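Local coordinates for uncharacterized protein GSU0716 (Geobacter sulfurreducens PCA, PDB 3BIJ), which is of unknown function but belongs to the caspase-like C14 peptidase family and may act as a cysteine endopeptidase, at residues K3-L9 with D75-Y81. Sequence-based numbering, arbitrary orientation.
Sequences KGIALAL and DIFMLSY
With CG held between its backbone N and carbonyl carbon (chi1 48°) and the chain bent at its last torsion (chi4 -69°), Lys3 curls its ammonium back onto the carboxylate of Asp75, whose own CG stands beside the backbone N (chi1 -54°). Lys3 NZ makes a salt bridge to Asp75 OD2 at 3.0 Å, on the syn side but well out of the carboxylate plane, while Lys3 N gives a nearly straight bond from the anti side of Asp75 OD1, likewise tilted out of that plane. Gly72 N also binds Asp75 OD2. An asparagine here would probably leave the Lys3 ammonium without its countercharge. From here 4-9 and 76-81 run parallel, their axes coming within 4.6 Å, with amides bonded alternately across the gap, as in Met78 N to Ile5 O at 2.8 Å. They are neighbouring strands, paired in parallel, of the mixed sheet of the caspase-like α/β fold. On the face carrying Ile5, Leu7 and Leu9, helix 57-70 packs over the sheet; there Leu79 CD1 lies 4.0 Å from Leu9 CD1, and Leu9 CB meets the edge of the Tyr81 ring, CD2 being 3.9 Å away. The other face lies under helix 29-42, and on it Ala6 CB touches selenomethionine Met78 CB at 3.9 Å. Beyond, Ser80 OG sits 3.6 Å from Ala8 CB, and a water hydrogen-bonded to Ser80 OG donates to Leu9 O.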
loop_
_atom_site.group_PDB
_atom_site.type_symbol
_atom_site.label_atom_id
_atom_site.label_comp_id
_atom_site.label_asym_id
_atom_site.label_seq_id
_atom_site.Cartn_x
_atom_site.Cartn_y
_atom_site.Cartn_z
ATOM N N LYS A 3 -47.230 21.398 -10.274
ATOM C CA LYS A 3 -46.121 22.055 -10.970
ATOM C C LYS A 3 -44.803 21.782 -10.245
ATOM O O LYS A 3 -44.763 20.972 -9.316
ATOM C CB LYS A 3 -46.383 23.563 -11.077
ATOM C CG LYS A 3 -46.817 24.201 -9.769
ATOM C CD LYS A 3 -47.333 25.604 -9.985
ATOM C CE LYS A 3 -47.849 26.196 -8.687
ATOM N NZ LYS A 3 -49.097 25.518 -8.241
ATOM N N GLY A 4 -43.724 22.450 -10.644
ATOM C CA GLY A 4 -42.461 22.188 -9.978
ATOM C C GLY A 4 -41.418 23.285 -10.058
ATOM O O GLY A 4 -41.246 23.913 -11.103
ATOM N N ILE A 5 -40.725 23.512 -8.944
ATOM C CA ILE A 5 -39.676 24.522 -8.869
ATOM C C ILE A 5 -38.398 23.854 -8.383
ATOM O O ILE A 5 -38.390 23.167 -7.365
ATOM C CB ILE A 5 -40.027 25.662 -7.880
ATOM C CG1 ILE A 5 -41.219 26.456 -8.397
ATOM C CG2 ILE A 5 -38.804 26.554 -7.667
ATOM C CD1 ILE A 5 -41.705 27.516 -7.443
ATOM N N ALA A 6 -37.319 24.075 -9.116
ATOM C CA ALA A 6 -36.041 23.497 -8.769
ATOM C C ALA A 6 -35.000 24.588 -8.517
ATOM O O ALA A 6 -35.023 25.648 -9.155
ATOM C CB ALA A 6 -35.577 22.571 -9.894
ATOM N N LEU A 7 -34.092 24.308 -7.584
ATOM C CA LEU A 7 -33.003 25.214 -7.223
ATOM C C LEU A 7 -31.691 24.415 -7.259
ATOM O O LEU A 7 -31.434 23.598 -6.378
ATOM C CB LEU A 7 -33.202 25.765 -5.809
ATOM C CG LEU A 7 -32.759 27.200 -5.513
ATOM C CD1 LEU A 7 -32.568 27.357 -4.004
ATOM C CD2 LEU A 7 -31.486 27.541 -6.237
ATOM N N ALA A 8 -30.872 24.648 -8.279
ATOM C CA ALA A 8 -29.607 23.946 -8.416
ATOM C C ALA A 8 -28.506 24.860 -7.903
ATOM O O ALA A 8 -28.315 25.963 -8.418
ATOM C CB ALA A 8 -29.358 23.582 -9.886
ATOM N N LEU A 9 -27.794 24.401 -6.880
ATOM C CA LEU A 9 -26.718 25.169 -6.286
ATOM C C LEU A 9 -25.397 24.479 -6.539
ATOM O O LEU A 9 -25.277 23.267 -6.367
ATOM C CB LEU A 9 -26.919 25.293 -4.781
ATOM C CG LEU A 9 -28.240 25.896 -4.285
ATOM C CD1 LEU A 9 -28.273 25.863 -2.761
ATOM C CD2 LEU A 9 -28.373 27.324 -4.788
ATOM N N ASP A 75 -47.807 20.120 -5.542
ATOM C CA ASP A 75 -46.628 20.550 -6.262
ATOM C C ASP A 75 -45.391 19.868 -5.697
ATOM O O ASP A 75 -45.482 19.056 -4.772
ATOM C CB ASP A 75 -46.477 22.067 -6.180
ATOM C CG ASP A 75 -47.721 22.802 -6.650
ATOM O OD1 ASP A 75 -48.334 22.356 -7.644
ATOM O OD2 ASP A 75 -48.072 23.828 -6.030
ATOM N N ILE A 76 -44.233 20.203 -6.256
ATOM C CA ILE A 76 -42.981 19.616 -5.809
ATOM C C ILE A 76 -41.783 20.564 -5.951
ATOM O O ILE A 76 -41.563 21.175 -6.997
ATOM C CB ILE A 76 -42.685 18.332 -6.591
ATOM C CG1 ILE A 76 -41.305 17.787 -6.190
ATOM C CG2 ILE A 76 -42.741 18.605 -8.096
ATOM C CD1 ILE A 76 -40.940 16.464 -6.846
ATOM N N PHE A 77 -41.007 20.668 -4.884
ATOM C CA PHE A 77 -39.827 21.512 -4.862
ATOM C C PHE A 77 -38.582 20.633 -4.918
ATOM O O PHE A 77 -38.479 19.643 -4.196
ATOM C CB PHE A 77 -39.805 22.341 -3.585
ATOM C CG PHE A 77 -38.565 23.161 -3.425
ATOM C CD1 PHE A 77 -38.241 24.137 -4.351
ATOM C CD2 PHE A 77 -37.721 22.966 -2.341
ATOM C CE1 PHE A 77 -37.088 24.915 -4.201
ATOM C CE2 PHE A 77 -36.565 23.738 -2.178
ATOM C CZ PHE A 77 -36.252 24.712 -3.110
HETATM N N MSE A 78 -37.642 20.988 -5.784
HETATM C CA MSE A 78 -36.413 20.231 -5.900
HETATM C C MSE A 78 -35.210 21.096 -5.549
HETATM O O MSE A 78 -35.015 22.172 -6.126
HETATM C CB MSE A 78 -36.232 19.703 -7.315
HETATM C CG MSE A 78 -35.091 18.733 -7.425
HETATM SE SE MSE A 78 -34.619 18.304 -9.217
HETATM C CE MSE A 78 -32.725 18.621 -9.113
ATOM N N LEU A 79 -34.399 20.618 -4.612
ATOM C CA LEU A 79 -33.198 21.336 -4.195
ATOM C C LEU A 79 -31.977 20.448 -4.345
ATOM O O LEU A 79 -31.895 19.397 -3.718
ATOM C CB LEU A 79 -33.314 21.773 -2.733
ATOM C CG LEU A 79 -32.075 22.396 -2.067
ATOM C CD1 LEU A 79 -31.556 23.571 -2.885
ATOM C CD2 LEU A 79 -32.456 22.869 -0.657
ATOM N N SER A 80 -31.038 20.862 -5.181
ATOM C CA SER A 80 -29.822 20.089 -5.361
ATOM C C SER A 80 -28.680 20.993 -4.927
ATOM O O SER A 80 -28.750 22.206 -5.116
ATOM C CB SER A 80 -29.632 19.662 -6.819
ATOM O OG SER A 80 -29.418 20.782 -7.650
ATOM N N TYR A 81 -27.641 20.406 -4.338
ATOM C CA TYR A 81 -26.509 21.183 -3.862
ATOM C C TYR A 81 -25.179 20.469 -3.978
ATOM O O TYR A 81 -25.028 19.321 -3.556
ATOM C CB TYR A 81 -26.722 21.587 -2.391
ATOM C CG TYR A 81 -25.497 22.171 -1.695
ATOM C CD1 TYR A 81 -24.615 21.362 -0.965
ATOM C CD2 TYR A 81 -25.208 23.529 -1.787
ATOM C CE1 TYR A 81 -23.477 21.904 -0.351
ATOM C CE2 TYR A 81 -24.077 24.079 -1.187
ATOM C CZ TYR A 81 -23.214 23.265 -0.472
ATOM O OH TYR A 81 -22.090 23.810 0.112
HETATM O O HOH W 1 -26.860 21.381 -7.575
#